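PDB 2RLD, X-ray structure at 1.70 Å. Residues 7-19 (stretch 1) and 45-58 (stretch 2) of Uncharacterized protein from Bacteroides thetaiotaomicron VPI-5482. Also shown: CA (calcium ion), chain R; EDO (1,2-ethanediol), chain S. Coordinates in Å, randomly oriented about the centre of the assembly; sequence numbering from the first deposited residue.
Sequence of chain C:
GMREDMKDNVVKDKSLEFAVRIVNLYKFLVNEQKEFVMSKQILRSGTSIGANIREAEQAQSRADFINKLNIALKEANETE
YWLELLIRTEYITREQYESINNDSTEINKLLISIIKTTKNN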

# COMPACT_ATOMS: atom_id res chain seq x y z
N LYS C 7 -2.50 -27.10 21.40
CA LYS C 7 -3.25 -26.10 20.66
C LYS C 7 -2.37 -25.17 19.81
O LYS C 7 -2.75 -24.83 18.69
CB LYS C 7 -4.19 -25.29 21.57
CG LYS C 7 -5.54 -25.98 21.85
N ASP C 8 -1.19 -24.81 20.32
CA ASP C 8 -0.29 -23.90 19.58
C ASP C 8 0.38 -24.59 18.39
O ASP C 8 0.53 -24.00 17.33
CB ASP C 8 0.77 -23.31 20.51
CG ASP C 8 1.72 -24.35 21.04
OD1 ASP C 8 1.30 -25.15 21.89
OD2 ASP C 8 2.88 -24.40 20.57
N ASN C 9 0.78 -25.85 18.57
CA ASN C 9 1.46 -26.57 17.49
C ASN C 9 0.50 -26.91 16.36
O ASN C 9 0.88 -26.89 15.18
CB ASN C 9 2.06 -27.89 18.00
CG ASN C 9 2.86 -27.71 19.25
OD1 ASN C 9 2.30 -27.44 20.31
ND2 ASN C 9 4.18 -27.83 19.14
N VAL C 10 -0.72 -27.25 16.74
CA VAL C 10 -1.77 -27.54 15.78
C VAL C 10 -2.22 -26.29 15.03
O VAL C 10 -2.44 -26.35 13.82
CB VAL C 10 -2.98 -28.21 16.45
CG1 VAL C 10 -4.18 -28.25 15.48
CG2 VAL C 10 -2.59 -29.61 16.91
N VAL C 11 -2.33 -25.15 15.71
CA VAL C 11 -2.78 -23.94 15.00
C VAL C 11 -1.72 -23.46 14.00
O VAL C 11 -2.07 -22.91 12.96
CB VAL C 11 -3.22 -22.80 15.96
CG1 VAL C 11 -2.01 -22.09 16.59
CG2 VAL C 11 -4.10 -21.81 15.21
N LYS C 12 -0.44 -23.67 14.31
CA LYS C 12 0.63 -23.38 13.36
C LYS C 12 0.45 -24.20 12.10
O LYS C 12 0.41 -23.65 11.00
CB LYS C 12 2.01 -23.67 13.97
CG LYS C 12 3.15 -23.51 12.99
N ASP C 13 0.37 -25.52 12.24
CA ASP C 13 0.19 -26.37 11.06
C ASP C 13 -1.10 -26.01 10.28
O ASP C 13 -1.09 -25.93 9.05
CB ASP C 13 0.15 -27.85 11.43
CG ASP C 13 -0.05 -28.74 10.21
OD1 ASP C 13 0.84 -28.76 9.34
OD2 ASP C 13 -1.12 -29.39 10.08
N LYS C 14 -2.19 -25.77 11.00
CA LYS C 14 -3.44 -25.40 10.32
C LYS C 14 -3.29 -24.10 9.55
O LYS C 14 -3.87 -23.95 8.48
CB LYS C 14 -4.58 -25.25 11.32
CG LYS C 14 -4.91 -26.53 12.05
CD LYS C 14 -5.52 -27.57 11.17
CE LYS C 14 -6.28 -28.60 12.03
NZ LYS C 14 -6.70 -29.77 11.23
N SER C 15 -2.54 -23.15 10.11
CA SER C 15 -2.35 -21.85 9.46
C SER C 15 -1.53 -21.96 8.18
O SER C 15 -1.78 -21.23 7.20
CB SER C 15 -1.75 -20.84 10.46
OG SER C 15 -0.37 -21.10 10.74
N LEU C 16 -0.56 -22.88 8.16
CA LEU C 16 0.26 -23.09 6.95
C LEU C 16 -0.56 -23.76 5.85
O LEU C 16 -0.53 -23.35 4.67
CB LEU C 16 1.50 -23.89 7.31
CG LEU C 16 2.59 -23.13 8.06
CD1 LEU C 16 3.57 -24.09 8.78
CD2 LEU C 16 3.35 -22.23 7.08
N GLU C 17 -1.33 -24.78 6.23
CA GLU C 17 -2.25 -25.40 5.29
C GLU C 17 -3.23 -24.37 4.75
O GLU C 17 -3.54 -24.33 3.55
CB GLU C 17 -2.99 -26.57 5.94
CG GLU C 17 -2.09 -27.77 6.28
CD GLU C 17 -1.30 -28.33 5.10
OE1 GLU C 17 -1.85 -28.45 3.98
OE2 GLU C 17 -0.12 -28.64 5.29
N PHE C 18 -3.71 -23.49 5.62
CA PHE C 18 -4.67 -22.47 5.21
C PHE C 18 -4.06 -21.46 4.24
O PHE C 18 -4.69 -21.09 3.25
CB PHE C 18 -5.24 -21.73 6.42
CG PHE C 18 -6.38 -20.80 6.08
CD1 PHE C 18 -7.62 -21.31 5.73
CD2 PHE C 18 -6.20 -19.43 6.11
CE1 PHE C 18 -8.67 -20.47 5.44
CE2 PHE C 18 -7.27 -18.57 5.82
CZ PHE C 18 -8.50 -19.09 5.49
N ALA C 19 -2.83 -21.02 4.52
CA ALA C 19 -2.11 -20.12 3.63
C ALA C 19 -2.08 -20.71 2.22
O ALA C 19 -2.29 -20.01 1.22
CB ALA C 19 -0.66 -19.87 4.18
N SER C 45 -4.33 -11.03 3.94
CA SER C 45 -4.84 -11.33 5.25
C SER C 45 -4.76 -12.83 5.53
O SER C 45 -4.31 -13.22 6.60
CB SER C 45 -6.27 -10.77 5.46
OG SER C 45 -7.26 -11.42 4.68
N GLY C 46 -5.07 -13.65 4.53
CA GLY C 46 -5.16 -15.10 4.73
C GLY C 46 -3.80 -15.74 4.98
O GLY C 46 -3.69 -16.70 5.74
N THR C 47 -2.77 -15.22 4.33
CA THR C 47 -1.42 -15.75 4.53
C THR C 47 -0.73 -15.13 5.73
O THR C 47 0.21 -15.73 6.31
CB THR C 47 -0.53 -15.55 3.24
OG1 THR C 47 -0.42 -14.16 2.96
CG2 THR C 47 -1.12 -16.34 2.05
N SER C 48 -1.22 -13.97 6.18
CA SER C 48 -0.63 -13.26 7.33
C SER C 48 -1.00 -13.93 8.66
O SER C 48 -0.31 -13.71 9.67
CB SER C 48 -1.04 -11.79 7.35
OG SER C 48 -0.48 -11.08 6.24
N ILE C 49 -2.09 -14.69 8.69
CA ILE C 49 -2.45 -15.47 9.89
C ILE C 49 -1.23 -16.32 10.31
O ILE C 49 -0.69 -16.16 11.41
CB ILE C 49 -3.68 -16.38 9.65
CG1 ILE C 49 -4.89 -15.56 9.15
CG2 ILE C 49 -4.08 -17.18 10.91
CD1 ILE C 49 -6.05 -16.45 8.68
N GLY C 50 -0.73 -17.16 9.39
CA GLY C 50 0.43 -18.04 9.70
C GLY C 50 1.70 -17.27 10.01
O GLY C 50 2.48 -17.68 10.88
N ALA C 51 1.92 -16.17 9.30
CA ALA C 51 3.11 -15.37 9.51
C ALA C 51 3.17 -14.80 10.95
O ALA C 51 4.22 -14.78 11.59
CB ALA C 51 3.19 -14.24 8.47
N ASN C 52 2.04 -14.35 11.46
CA ASN C 52 2.01 -13.85 12.82
C ASN C 52 2.12 -14.94 13.85
O ASN C 52 2.72 -14.71 14.92
CB ASN C 52 0.74 -13.03 13.06
CG ASN C 52 0.88 -11.64 12.50
OD1 ASN C 52 1.50 -10.78 13.15
ND2 ASN C 52 0.32 -11.40 11.31
N ILE C 53 1.57 -16.12 13.55
CA ILE C 53 1.72 -17.25 14.47
C ILE C 53 3.20 -17.60 14.56
O ILE C 53 3.71 -17.86 15.65
CB ILE C 53 0.88 -18.47 14.02
CG1 ILE C 53 -0.62 -18.12 14.13
CG2 ILE C 53 1.20 -19.68 14.90
CD1 ILE C 53 -1.60 -19.11 13.45
N ARG C 54 3.89 -17.56 13.43
CA ARG C 54 5.34 -17.75 13.40
C ARG C 54 6.09 -16.70 14.23
O ARG C 54 7.09 -17.03 14.91
CB ARG C 54 5.86 -17.78 11.96
CG ARG C 54 7.31 -18.25 11.85
CD ARG C 54 7.82 -18.28 10.42
NE ARG C 54 9.00 -19.11 10.32
CZ ARG C 54 10.25 -18.71 10.57
NH1 ARG C 54 10.51 -17.47 10.91
NH2 ARG C 54 11.23 -19.59 10.45
N GLU C 55 5.65 -15.44 14.18
CA GLU C 55 6.26 -14.42 15.04
C GLU C 55 5.99 -14.74 16.49
O GLU C 55 6.89 -14.61 17.33
CB GLU C 55 5.75 -13.01 14.73
CG GLU C 55 6.36 -12.39 13.49
CD GLU C 55 6.12 -10.88 13.38
OE1 GLU C 55 5.63 -10.26 14.36
OE2 GLU C 55 6.44 -10.30 12.31
N ALA C 56 4.75 -15.15 16.80
CA ALA C 56 4.36 -15.52 18.18
C ALA C 56 5.30 -16.56 18.76
O ALA C 56 5.76 -16.44 19.91
CB ALA C 56 2.92 -16.02 18.23
N GLU C 57 5.61 -17.58 17.97
CA GLU C 57 6.44 -18.69 18.44
C GLU C 57 7.85 -18.22 18.82
O GLU C 57 8.54 -18.87 19.61
CB GLU C 57 6.53 -19.80 17.37
CG GLU C 57 5.17 -20.43 16.96
CD GLU C 57 4.76 -21.68 17.76
OE1 GLU C 57 5.57 -22.24 18.53
OE2 GLU C 57 3.60 -22.12 17.59
N GLN C 58 8.25 -17.07 18.28
CA GLN C 58 9.56 -16.48 18.53
C GLN C 58 9.57 -15.42 19.62
O GLN C 58 10.61 -14.81 19.87
CB GLN C 58 10.10 -15.90 17.23
CG GLN C 58 10.50 -16.97 16.23
CD GLN C 58 10.86 -16.40 14.88
OE1 GLN C 58 9.99 -15.98 14.14
NE2 GLN C 58 12.14 -16.39 14.55
CA CA R . 2.57 -26.94 22.61
C1 EDO S . 3.12 -12.07 5.79
O1 EDO S . 2.18 -11.53 6.73
C2 EDO S . 2.42 -13.08 4.88
O2 EDO S . 1.37 -12.44 4.11
O HOH W 1 4.68 -25.41 22.28
O HOH W 2 -2.01 -18.27 7.15
O HOH W 3 4.62 -28.52 22.72

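A single water, water 2, does polar work between these two helices, where no direct hydrogen bond crosses among the modelled atoms; the Lys12 side chain is incomplete, lacking CD, CE and NZ. The water donates to Ser15 O at 3.0 Å and to Gly46 O at 2.7 Å, and it accepts from Gly50 N, with 2.8 Å between that nitrogen and the water oxygen. The place is telling: within helix 45-57 no backbone hydrogen bond joins Gly50 N to Gly46 O, so the water is inserted into that turn, satisfying both its open donor and its open acceptor while reaching across to the carbonyl of Ser15. The bonds on either side of it in sequence are weak as well, from Ile49 N to Ser45 O (3.4 Å) and from Ala51 N to Thr47 O (3.5 Å).

The helices run roughly antiparallel, at 152° between their directions, and their axes approach to 8.1 Å. They are nearest where side chains are small: the CA atoms of Ser15 and Gly50 are 4.7 Å apart, and those of Ala19 and Thr47 4.5 Å. Toward the other end the backbones spread, with 6.3 Å between Lys12 CA and Ile53 CA and 8.6 Å between Asp8 CA and Glu57 CA.

Ser15 against Gly50 is the clearest rule of the close end. Ser15 points toward the partner helix, and its OG lies 3.3 Å from Gly50 CA. A CB on Gly50 would also point across, and its ideal position falls 3.2 Å from Ser15 OG, a tight fit; the bare glycine leaves that room. The serine hydroxyl needs no partner across the gap, because OG donates to Lys12 O at 2.7 Å, one turn back in its own helix. A small polar residue can thus sit in a buried seam with its hydroxyl hydrogen satisfied.

Around this pair the packing is mostly apolar. Ile53, which has the largest area covered by the opposing stretch, fills the wider part of the groove: its CD1 is 3.5 Å from Ser15 CB and 4.1 Å from Val11 CG2, while its CG2 packs 4.0 Å from Lys12 CA. Phe18 also points across; its CE2 meets Ile49 CD1 at 3.8 Å, and the edge of its ring approaches Gly46 O, 3.7 Å from CD2. Farther along, Ala19 CB lies 4.1 Å from Thr47 CG2. The methyl of Thr47 serves the contact, while its OG1 accepts a hydrogen bond from O2 of the bound ethanediol, probably from the crystallisation liquor, at 2.7 Å.

At the splayed end, Asp8 OD2 and Glu57 OE2, like charges, stand 3.8 Å apart. Calcium supplies positive charge on the Asp8 side: it is bound by Asp8 OD1 at 2.3 Å and Asn9 OD1 at 2.4 Å, and water 1, another of its ligands, donates to Asp8 OD2 at 2.7 Å.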